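Local coordinates for protein putative polyprenyl synthetase (Streptomyces coelicolor, PDB 3NF2) that probably joins isoprenoid units into longer prenyl diphosphates as a magnesium-dependent prenyltransferase of the FPP/GGPP synthase family, at residues A36-W41 and V86-L91; D94-G99 and T108-H113; R245-S250 and S278-F283. All coordinates share one frame; numbering follows the deposited sequence.

Contact 1 of 3, residues A36-W41 and V86-L91. With SO4 (sulfate ion), chain B.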
loop_
_atom_site.group_PDB
_atom_site.type_symbol
_atom_site.label_atom_id
_atom_site.label_comp_id
_atom_site.label_asym_id
_atom_site.label_seq_id
_atom_site.Cartn_x
_atom_site.Cartn_y
_atom_site.Cartn_z
ATOM N N ALA A 36 -7.814 8.564 12.583
ATOM C CA ALA A 36 -9.014 8.993 13.320
ATOM C C ALA A 36 -9.671 10.187 12.642
ATOM O O ALA A 36 -10.897 10.264 12.577
ATOM C CB ALA A 36 -8.691 9.319 14.789
ATOM N N TYR A 37 -8.851 11.108 12.134
ATOM C CA TYR A 37 -9.377 12.219 11.366
ATOM C C TYR A 37 -10.053 11.698 10.106
ATOM O O TYR A 37 -11.176 12.093 9.812
ATOM C CB TYR A 37 -8.314 13.259 10.998
ATOM C CG TYR A 37 -8.899 14.309 10.084
ATOM C CD1 TYR A 37 -9.705 15.325 10.600
ATOM C CD2 TYR A 37 -8.706 14.253 8.698
ATOM C CE1 TYR A 37 -10.281 16.276 9.770
ATOM C CE2 TYR A 37 -9.281 15.199 7.856
ATOM C CZ TYR A 37 -10.069 16.206 8.405
ATOM O OH TYR A 37 -10.641 17.154 7.597
ATOM N N HIS A 38 -9.379 10.807 9.379
ATOM C CA HIS A 38 -9.965 10.216 8.177
ATOM C C HIS A 38 -11.332 9.592 8.456
ATOM O O HIS A 38 -12.262 9.735 7.673
ATOM C CB HIS A 38 -9.063 9.141 7.565
ATOM C CG HIS A 38 -9.738 8.371 6.474
ATOM N ND1 HIS A 38 -10.095 8.952 5.275
ATOM C CD2 HIS A 38 -10.185 7.094 6.424
ATOM C CE1 HIS A 38 -10.703 8.055 4.519
ATOM N NE2 HIS A 38 -10.769 6.919 5.192
ATOM N N PHE A 39 -11.434 8.893 9.576
ATOM C CA PHE A 39 -12.655 8.211 9.927
ATOM C C PHE A 39 -13.693 9.119 10.584
ATOM O O PHE A 39 -14.792 8.667 10.866
ATOM C CB PHE A 39 -12.343 7.016 10.814
ATOM C CG PHE A 39 -11.859 5.811 10.059
ATOM C CD1 PHE A 39 -12.757 5.012 9.342
ATOM C CD2 PHE A 39 -10.503 5.473 10.061
ATOM C CE1 PHE A 39 -12.312 3.895 8.645
ATOM C CE2 PHE A 39 -10.043 4.358 9.363
ATOM C CZ PHE A 39 -10.944 3.563 8.661
ATOM N N GLY A 40 -13.352 10.387 10.820
ATOM C CA GLY A 40 -14.303 11.357 11.371
ATOM C C GLY A 40 -14.471 11.346 12.889
ATOM O O GLY A 40 -15.349 12.041 13.427
ATOM N N TRP A 41 -13.631 10.578 13.588
ATOM C CA TRP A 41 -13.700 10.500 15.053
ATOM C C TRP A 41 -13.121 11.732 15.761
ATOM O O TRP A 41 -13.483 12.029 16.908
ATOM C CB TRP A 41 -13.053 9.210 15.572
ATOM C CG TRP A 41 -13.586 7.971 14.894
ATOM C CD1 TRP A 41 -14.884 7.724 14.526
ATOM C CD2 TRP A 41 -12.837 6.814 14.511
ATOM N NE1 TRP A 41 -14.980 6.495 13.922
ATOM C CE2 TRP A 41 -13.741 5.912 13.901
ATOM C CE3 TRP A 41 -11.487 6.456 14.607
ATOM C CZ2 TRP A 41 -13.337 4.669 13.397
ATOM C CZ3 TRP A 41 -11.085 5.213 14.108
ATOM C CH2 TRP A 41 -12.006 4.343 13.507
ATOM N N VAL A 86 -9.055 -1.851 3.621
ATOM C CA VAL A 86 -8.622 -1.754 2.223
ATOM C C VAL A 86 -9.408 -0.668 1.504
ATOM O O VAL A 86 -8.826 0.147 0.764
ATOM C CB VAL A 86 -8.762 -3.103 1.468
ATOM C CG1 VAL A 86 -8.598 -2.912 -0.027
ATOM C CG2 VAL A 86 -7.718 -4.088 1.944
ATOM N N HIS A 87 -10.718 -0.637 1.762
ATOM C CA HIS A 87 -11.590 0.414 1.242
ATOM C C HIS A 87 -11.061 1.797 1.574
ATOM O O HIS A 87 -10.974 2.650 0.698
ATOM C CB HIS A 87 -13.020 0.273 1.775
ATOM C CG HIS A 87 -13.893 1.452 1.478
ATOM N ND1 HIS A 87 -14.286 1.783 0.198
ATOM C CD2 HIS A 87 -14.448 2.378 2.294
ATOM C CE1 HIS A 87 -15.042 2.867 0.238
ATOM N NE2 HIS A 87 -15.164 3.244 1.499
ATOM N N ASN A 88 -10.694 2.007 2.834
ATOM C CA ASN A 88 -10.249 3.319 3.289
ATOM C C ASN A 88 -8.826 3.704 2.863
ATOM O O ASN A 88 -8.542 4.882 2.640
ATOM C CB ASN A 88 -10.456 3.450 4.791
ATOM C CG ASN A 88 -11.920 3.602 5.149
ATOM O OD1 ASN A 88 -12.485 4.703 5.074
ATOM N ND2 ASN A 88 -12.547 2.500 5.531
ATOM N N PHE A 89 -7.962 2.701 2.724
ATOM C CA PHE A 89 -6.643 2.844 2.090
ATOM C C PHE A 89 -6.818 3.358 0.676
ATOM O O PHE A 89 -6.109 4.262 0.234
ATOM C CB PHE A 89 -5.899 1.487 2.123
ATOM C CG PHE A 89 -5.211 1.094 0.818
ATOM C CD1 PHE A 89 -5.765 0.113 -0.003
ATOM C CD2 PHE A 89 -3.989 1.662 0.442
ATOM C CE1 PHE A 89 -5.139 -0.276 -1.202
ATOM C CE2 PHE A 89 -3.348 1.277 -0.750
ATOM C CZ PHE A 89 -3.928 0.311 -1.576
ATOM N N SER A 90 -7.789 2.784 -0.021
ATOM C CA SER A 90 -8.109 3.187 -1.369
ATOM C C SER A 90 -8.576 4.649 -1.408
ATOM O O SER A 90 -8.110 5.406 -2.244
ATOM C CB SER A 90 -9.151 2.237 -1.956
ATOM O OG SER A 90 -9.445 2.559 -3.296
ATOM N N LEU A 91 -9.436 5.056 -0.476
ATOM C CA LEU A 91 -9.922 6.435 -0.437
ATOM C C LEU A 91 -8.804 7.442 -0.190
ATOM O O LEU A 91 -8.688 8.440 -0.906
ATOM C CB LEU A 91 -10.988 6.616 0.650
ATOM C CG LEU A 91 -12.315 5.867 0.587
ATOM C CD1 LEU A 91 -13.223 6.356 1.714
ATOM C CD2 LEU A 91 -12.986 6.051 -0.774
HETATM S S SO4 B . -18.792 4.256 2.232
HETATM O O1 SO4 B . -18.266 3.442 3.329
HETATM O O2 SO4 B . -20.049 4.860 2.669
HETATM O O3 SO4 B . -17.805 5.290 1.902
HETATM O O4 SO4 B . -19.052 3.439 1.040
#

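Contact 2 of 3, residues D94-G99 and T108-H113. With SO4 (sulfate ion), chain E.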
loop_
_atom_site.group_PDB
_atom_site.type_symbol
_atom_site.label_atom_id
_atom_site.label_comp_id
_atom_site.label_asym_id
_atom_site.label_seq_id
_atom_site.Cartn_x
_atom_site.Cartn_y
_atom_site.Cartn_z
ATOM N N ASP A 94 -6.594 7.477 -3.327
ATOM C CA ASP A 94 -7.335 7.999 -4.489
ATOM C C ASP A 94 -7.613 9.495 -4.377
ATOM O O ASP A 94 -7.455 10.215 -5.355
ATOM C CB ASP A 94 -8.636 7.240 -4.753
ATOM C CG ASP A 94 -8.410 5.794 -5.167
ATOM O OD1 ASP A 94 -7.242 5.377 -5.347
ATOM O OD2 ASP A 94 -9.415 5.060 -5.287
ATOM N N ASP A 95 -7.992 9.958 -3.188
ATOM C CA ASP A 95 -8.257 11.387 -2.969
ATOM C C ASP A 95 -7.030 12.247 -3.220
ATOM O O ASP A 95 -7.141 13.346 -3.775
ATOM C CB ASP A 95 -8.783 11.648 -1.557
ATOM C CG ASP A 95 -10.243 11.228 -1.375
ATOM O OD1 ASP A 95 -10.936 10.958 -2.379
ATOM O OD2 ASP A 95 -10.698 11.172 -0.212
ATOM N N LEU A 96 -5.864 11.742 -2.822
ATOM C CA LEU A 96 -4.625 12.460 -3.033
ATOM C C LEU A 96 -4.268 12.479 -4.514
ATOM O O LEU A 96 -3.934 13.537 -5.065
ATOM C CB LEU A 96 -3.495 11.851 -2.203
ATOM C CG LEU A 96 -2.100 12.468 -2.374
ATOM C CD1 LEU A 96 -2.082 14.018 -2.243
ATOM C CD2 LEU A 96 -1.177 11.847 -1.369
ATOM N N MET A 97 -4.360 11.311 -5.147
ATOM C CA MET A 97 -4.091 11.160 -6.574
ATOM C C MET A 97 -5.023 12.029 -7.428
ATOM O O MET A 97 -4.607 12.567 -8.448
ATOM C CB MET A 97 -4.217 9.688 -6.989
ATOM C CG MET A 97 -3.066 8.803 -6.533
ATOM S SD MET A 97 -3.133 7.140 -7.213
ATOM C CE MET A 97 -3.910 6.253 -5.894
ATOM N N ASP A 98 -6.278 12.163 -7.000
ATOM C CA ASP A 98 -7.289 12.906 -7.756
ATOM C C ASP A 98 -7.272 14.401 -7.430
ATOM O O ASP A 98 -7.883 15.202 -8.133
ATOM C CB ASP A 98 -8.697 12.335 -7.497
ATOM C CG ASP A 98 -8.872 10.914 -8.028
ATOM O OD1 ASP A 98 -7.964 10.398 -8.730
ATOM O OD2 ASP A 98 -9.937 10.307 -7.746
ATOM N N GLY A 99 -6.583 14.770 -6.361
ATOM C CA GLY A 99 -6.517 16.161 -5.940
ATOM C C GLY A 99 -7.818 16.664 -5.339
ATOM O O GLY A 99 -8.055 17.872 -5.297
ATOM N N THR A 108 -10.179 16.492 3.107
ATOM C CA THR A 108 -9.481 15.220 3.038
ATOM C C THR A 108 -8.191 15.262 3.860
ATOM O O THR A 108 -7.648 16.345 4.149
ATOM C CB THR A 108 -9.153 14.844 1.596
ATOM O OG1 THR A 108 -8.451 15.925 0.974
ATOM C CG2 THR A 108 -10.437 14.537 0.819
ATOM N N VAL A 109 -7.712 14.076 4.239
ATOM C CA VAL A 109 -6.491 13.950 5.032
ATOM C C VAL A 109 -5.319 14.706 4.433
ATOM O O VAL A 109 -4.617 15.405 5.155
ATOM C CB VAL A 109 -6.123 12.475 5.298
ATOM C CG1 VAL A 109 -4.660 12.328 5.644
ATOM C CG2 VAL A 109 -6.975 11.935 6.430
ATOM N N TRP A 110 -5.139 14.618 3.119
ATOM C CA TRP A 110 -3.982 15.268 2.501
ATOM C C TRP A 110 -4.018 16.799 2.647
ATOM O O TRP A 110 -2.984 17.417 2.860
ATOM C CB TRP A 110 -3.757 14.805 1.050
ATOM C CG TRP A 110 -4.754 15.315 0.056
ATOM C CD1 TRP A 110 -5.862 14.658 -0.400
ATOM C CD2 TRP A 110 -4.725 16.581 -0.627
ATOM N NE1 TRP A 110 -6.529 15.436 -1.315
ATOM C CE2 TRP A 110 -5.858 16.622 -1.472
ATOM C CE3 TRP A 110 -3.858 17.688 -0.599
ATOM C CZ2 TRP A 110 -6.152 17.731 -2.280
ATOM C CZ3 TRP A 110 -4.149 18.792 -1.405
ATOM C CH2 TRP A 110 -5.290 18.803 -2.232
ATOM N N LYS A 111 -5.212 17.387 2.553
ATOM C CA LYS A 111 -5.417 18.819 2.788
ATOM C C LYS A 111 -5.103 19.261 4.223
ATOM O O LYS A 111 -4.511 20.319 4.446
ATOM C CB LYS A 111 -6.849 19.222 2.424
ATOM C CG LYS A 111 -6.948 20.152 1.226
ATOM C CD LYS A 111 -7.066 21.612 1.666
ATOM C CE LYS A 111 -6.853 22.562 0.496
ATOM N NZ LYS A 111 -7.423 23.916 0.759
ATOM N N VAL A 112 -5.495 18.444 5.191
ATOM C CA VAL A 112 -5.322 18.787 6.594
ATOM C C VAL A 112 -3.918 18.448 7.078
ATOM O O VAL A 112 -3.234 19.288 7.662
ATOM C CB VAL A 112 -6.394 18.087 7.467
ATOM C CG1 VAL A 112 -6.293 18.505 8.919
ATOM C CG2 VAL A 112 -7.747 18.429 6.952
ATOM N N HIS A 113 -3.482 17.220 6.813
ATOM C CA HIS A 113 -2.255 16.713 7.410
ATOM C C HIS A 113 -1.063 16.566 6.451
ATOM O O HIS A 113 0.034 16.158 6.865
ATOM C CB HIS A 113 -2.553 15.426 8.171
ATOM C CG HIS A 113 -3.437 15.629 9.367
ATOM N ND1 HIS A 113 -3.081 16.441 10.426
ATOM C CD2 HIS A 113 -4.659 15.125 9.676
ATOM C CE1 HIS A 113 -4.043 16.428 11.334
ATOM N NE2 HIS A 113 -5.009 15.633 10.906
HETATM S S SO4 E . -0.110 18.019 11.381
HETATM O O1 SO4 E . 1.232 18.005 11.966
HETATM O O2 SO4 E . -1.104 17.822 12.434
HETATM O O3 SO4 E . -0.344 19.306 10.730
HETATM O O4 SO4 E . -0.216 16.942 10.400
#

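Contact 3 of 3, residues R245-S250 and S278-F283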
loop_
_atom_site.group_PDB
_atom_site.type_symbol
_atom_site.label_atom_id
_atom_site.label_comp_id
_atom_site.label_asym_id
_atom_site.label_seq_id
_atom_site.Cartn_x
_atom_site.Cartn_y
_atom_site.Cartn_z
ATOM N N ARG A 245 -20.697 18.342 -12.405
ATOM C CA ARG A 245 -19.827 19.420 -11.919
ATOM C C ARG A 245 -18.366 18.964 -11.768
ATOM O O ARG A 245 -17.452 19.785 -11.781
ATOM C CB ARG A 245 -20.338 19.981 -10.582
ATOM C CG ARG A 245 -21.658 20.735 -10.671
ATOM C CD ARG A 245 -22.188 21.150 -9.303
ATOM N NE ARG A 245 -23.571 21.633 -9.376
ATOM C CZ ARG A 245 -23.928 22.916 -9.443
ATOM N NH1 ARG A 245 -23.003 23.868 -9.444
ATOM N NH2 ARG A 245 -25.214 23.255 -9.505
ATOM N N GLN A 246 -18.164 17.658 -11.634
ATOM C CA GLN A 246 -16.839 17.080 -11.462
ATOM C C GLN A 246 -16.334 16.419 -12.750
ATOM O O GLN A 246 -15.276 15.780 -12.751
ATOM C CB GLN A 246 -16.851 16.066 -10.306
ATOM C CG GLN A 246 -16.916 16.686 -8.905
ATOM C CD GLN A 246 -17.107 15.644 -7.794
ATOM O OE1 GLN A 246 -17.234 14.446 -8.062
ATOM N NE2 GLN A 246 -17.129 16.105 -6.541
ATOM N N ARG A 247 -17.129 16.522 -13.796
ATOM C CA ARG A 247 -16.865 15.965 -15.113
ATOM C C ARG A 247 -16.588 14.492 -15.165
ATOM O O ARG A 247 -15.756 14.068 -15.928
ATOM C CB ARG A 247 -15.751 16.694 -15.837
ATOM C CG ARG A 247 -16.004 18.124 -16.081
ATOM C CD ARG A 247 -14.878 18.737 -16.816
ATOM N NE ARG A 247 -14.511 20.034 -16.278
ATOM C CZ ARG A 247 -13.399 20.274 -15.600
ATOM N NH1 ARG A 247 -12.539 19.310 -15.368
ATOM N NH2 ARG A 247 -13.146 21.475 -15.148
ATOM N N LYS A 248 -17.289 13.710 -14.369
ATOM C CA LYS A 248 -17.085 12.283 -14.392
ATOM C C LYS A 248 -17.608 11.625 -15.632
ATOM O O LYS A 248 -18.602 12.001 -16.166
ATOM C CB LYS A 248 -17.706 11.633 -13.172
ATOM C CG LYS A 248 -16.833 11.669 -11.972
ATOM C CD LYS A 248 -17.559 11.262 -10.710
ATOM C CE LYS A 248 -16.662 11.415 -9.490
ATOM N NZ LYS A 248 -15.712 10.287 -9.318
ATOM N N LYS A 249 -16.910 10.635 -16.111
ATOM C CA LYS A 249 -17.432 9.854 -17.176
ATOM C C LYS A 249 -18.095 8.606 -16.655
ATOM O O LYS A 249 -17.591 7.526 -16.796
ATOM C CB LYS A 249 -16.348 9.579 -18.180
ATOM C CG LYS A 249 -15.887 10.848 -18.841
ATOM C CD LYS A 249 -15.629 10.666 -20.321
ATOM C CE LYS A 249 -15.803 11.954 -21.059
ATOM N NZ LYS A 249 -15.133 13.031 -20.356
ATOM N N SER A 250 -19.252 8.781 -16.060
ATOM C CA SER A 250 -20.041 7.701 -15.511
ATOM C C SER A 250 -20.792 7.042 -16.601
ATOM O O SER A 250 -20.811 7.515 -17.696
ATOM C CB SER A 250 -21.005 8.222 -14.486
ATOM O OG SER A 250 -21.537 9.426 -14.930
ATOM N N SER A 278 -12.364 27.868 -19.987
ATOM C CA SER A 278 -11.857 28.892 -19.054
ATOM C C SER A 278 -12.845 29.300 -17.958
ATOM O O SER A 278 -12.433 29.643 -16.854
ATOM C CB SER A 278 -11.452 30.164 -19.817
ATOM O OG SER A 278 -10.764 29.866 -21.021
ATOM N N ASP A 279 -14.138 29.282 -18.271
ATOM C CA ASP A 279 -15.164 29.701 -17.312
ATOM C C ASP A 279 -16.022 28.549 -16.770
ATOM O O ASP A 279 -17.169 28.765 -16.378
ATOM C CB ASP A 279 -16.040 30.838 -17.885
ATOM C CG ASP A 279 -16.825 30.425 -19.127
ATOM O OD1 ASP A 279 -16.391 29.523 -19.869
ATOM O OD2 ASP A 279 -17.892 31.020 -19.377
ATOM N N PHE A 280 -15.447 27.342 -16.723
ATOM C CA PHE A 280 -16.106 26.170 -16.137
ATOM C C PHE A 280 -16.552 26.392 -14.693
ATOM O O PHE A 280 -17.619 25.926 -14.290
ATOM C CB PHE A 280 -15.213 24.930 -16.216
ATOM C CG PHE A 280 -15.896 23.661 -15.774
ATOM C CD1 PHE A 280 -16.666 22.924 -16.668
ATOM C CD2 PHE A 280 -15.770 23.201 -14.462
ATOM C CE1 PHE A 280 -17.307 21.738 -16.261
ATOM C CE2 PHE A 280 -16.405 22.028 -14.047
ATOM C CZ PHE A 280 -17.175 21.299 -14.949
ATOM N N ALA A 281 -15.737 27.114 -13.931
ATOM C CA ALA A 281 -16.048 27.453 -12.545
ATOM C C ALA A 281 -17.273 28.370 -12.412
ATOM O O ALA A 281 -17.810 28.546 -11.318
ATOM C CB ALA A 281 -14.823 28.094 -11.875
ATOM N N ASN A 282 -17.703 28.960 -13.523
ATOM C CA ASN A 282 -18.853 29.854 -13.503
ATOM C C ASN A 282 -20.150 29.200 -13.961
ATOM O O ASN A 282 -21.214 29.809 -13.848
ATOM C CB ASN A 282 -18.571 31.118 -14.320
ATOM C CG ASN A 282 -17.692 32.110 -13.576
ATOM O OD1 ASN A 282 -17.690 32.166 -12.342
ATOM N ND2 ASN A 282 -16.950 32.913 -14.330
ATOM N N PHE A 283 -20.055 27.967 -14.460
ATOM C CA PHE A 283 -21.206 27.202 -14.965
ATOM C C PHE A 283 -22.371 27.213 -13.983
ATOM O O PHE A 283 -22.168 27.159 -12.773
ATOM C CB PHE A 283 -20.817 25.749 -15.236
ATOM C CG PHE A 283 -20.221 25.504 -16.604
ATOM C CD1 PHE A 283 -20.307 24.240 -17.183
ATOM C CD2 PHE A 283 -19.565 26.516 -17.309
ATOM C CE1 PHE A 283 -19.752 23.987 -18.444
ATOM C CE2 PHE A 283 -19.014 26.270 -18.567
ATOM C CZ PHE A 283 -19.107 25.004 -19.135
#

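Contact 1 of 3, residues A36-W41 and V86-L91
H38 and N88 meet through a single hydrogen bond, H38 NE2 giving its proton to N88 OD1 at 2.8 Å. The bond is moderately bent, 148° at the hydrogen, and the donor approaches somewhat out of the amide's carbonyl plane. Ring and amide stand 78° apart, and the amide lies at the NE2 edge of the imidazole. Farther round the same edge, H38 CE1 touches the methyl L91 CD1 at 4.1 Å. F39 adds a second approach: F39 CE1 comes to 3.4 Å from N88 ND2, the nitrogen oblique to the ring. The two aromatic residues also pack on each other, H38 CD2 sitting 3.9 Å above the centre of the F39 ring. The contact thus joins the C-terminal end of helix 31-38 to the middle of helix 77-98 in the mainly helical prenyl synthase fold. About two turns before the first aspartate-rich motif, H87 points NE2 at a bound sulfate, in a weak hydrogen bond to O3. R58 and R104 through their guanidinium groups and K55 through its backbone N also bind that anion, a site consistent with the diphosphate-binding pocket for isopentenyl diphosphate in relatives. L91 CG packs on one face of the H87 ring. In the next shell, N88 ND2 bonds to the carbonyl of E84 one helical turn back, which fixes the rotation of the amide and leaves OD1 directed at the histidine. The histidine reaches across because its CG is anti to the backbone N (chi1 171°). G40, with positive phi, closes helix 31-38 in a Schellman motif, G40 N bonding to Y37 O and W41 N to A36 O. Across this turn, F39 CB rests on one face of the W41 indole, and both pack against L20 and V24 of helix 5-25.

Contact 2 of 3, residues D94-G99 and T108-H113
The W110 indole is layered between two aliphatic groups, L96 CD1 over one face and K111 CG over the opposite one. L96 comes from the first aspartate-rich motif, DDxxD, which here reads D94 to D98 and closes helix 77-98; in this family its carboxylates usually bind magnesium and substrate diphosphate. The leucine methyl makes a CH-pi contact 4.1 Å from the centroid of the five-membered ring, 28° off its normal, and is also 3.8 Å from W110 CG. At the six-membered end of the indole, G99 O lies near the ring plane, 3.6 Å from W110 CZ2. W110 CD1, on the pyrrole side, lies 3.6 Å from L96 CA. With chi1 at 72°, W110 CG stands between its own backbone N and carbonyl carbon, which swings the indole toward L96. W110 NE1 is hydrogen-bonded to the carbonyl of D100, an acceptor shared with T108 OG1, so the loop after the motif is tied to the start of helix 109-113. G99 ends helix 77-98 in a Schellman motif. Beside the tryptophan, D95 OD2 forms a salt bridge with R103. On the far side of helix 109-113, H113 ND1 donates to a sulfate, 2.9 Å from O4, the sulfur lying in the imidazole plane at its edge. Across the contact, D95 OD2 stops 3.5 Å from T108 CG2.

Contact 3 of 3, residues R245-S250 and S278-F283
R247 and F280 face each other from two turns of the backbone, R247 with positive phi (55°) in the Schellman motif that ends helix 242-245, and F280 opening a short 3-10 segment. The side chains come from opposite directions, and the arginine lies over one face of the phenyl ring in a cation-pi interaction. R247 CZ is 3.8 Å from the ring centroid, only 12° off its normal. The guanidinium is not laid flat: its plane makes 61° with the ring, with F280 CG in the guanidinium plane. R247 NE is 3.2 Å from F280 CZ, and NH2 is 3.2 Å from F280 CD2. R247 CG and CD pass by the CZ rim of the ring, CG 3.6 Å from F280 CZ, and a bend at chi3 turns the guanidinium in over the face. At the ring's edge, in plane, R245 O approaches F280 CE2 to 3.4 Å, a favourable place beside the weakly positive ring hydrogens. Within its own segment, F280 CD1 lies over one face of the F283 ring. The R245 side chain leaves the contact, with NE bonded to the T240 carbonyl. K248 NZ of this loop meets a bound sulfate instead, consistent with a diphosphate-binding lysine in relatives. The contact bridges the loop between helices 242-245 and 251-259 and the one between helices 262-275 and 285-297, the latter helix packing through E285 and F288 against R245.

How the contacts relate
Contacts 1 and 2 are neighbours that share helix 77-98, their centres 11 Å apart, and they touch where Y37 and H38 pack on V109 and V112. Both are partly buried and join helix 77-98 to short helices, contact 1 chiefly through a polar bond between side chains, contact 2 through an indole packed on a leucine. Contact 3 is a surface contact between loops, about 20 Å from contact 2 between centres, and relies on cation-pi attraction. Residues of all three segment pairs bind sulfate: H87, H113 and K248. The first and last of these are consistent with diphosphate sites, before and after the first aspartate-rich motif in sequence.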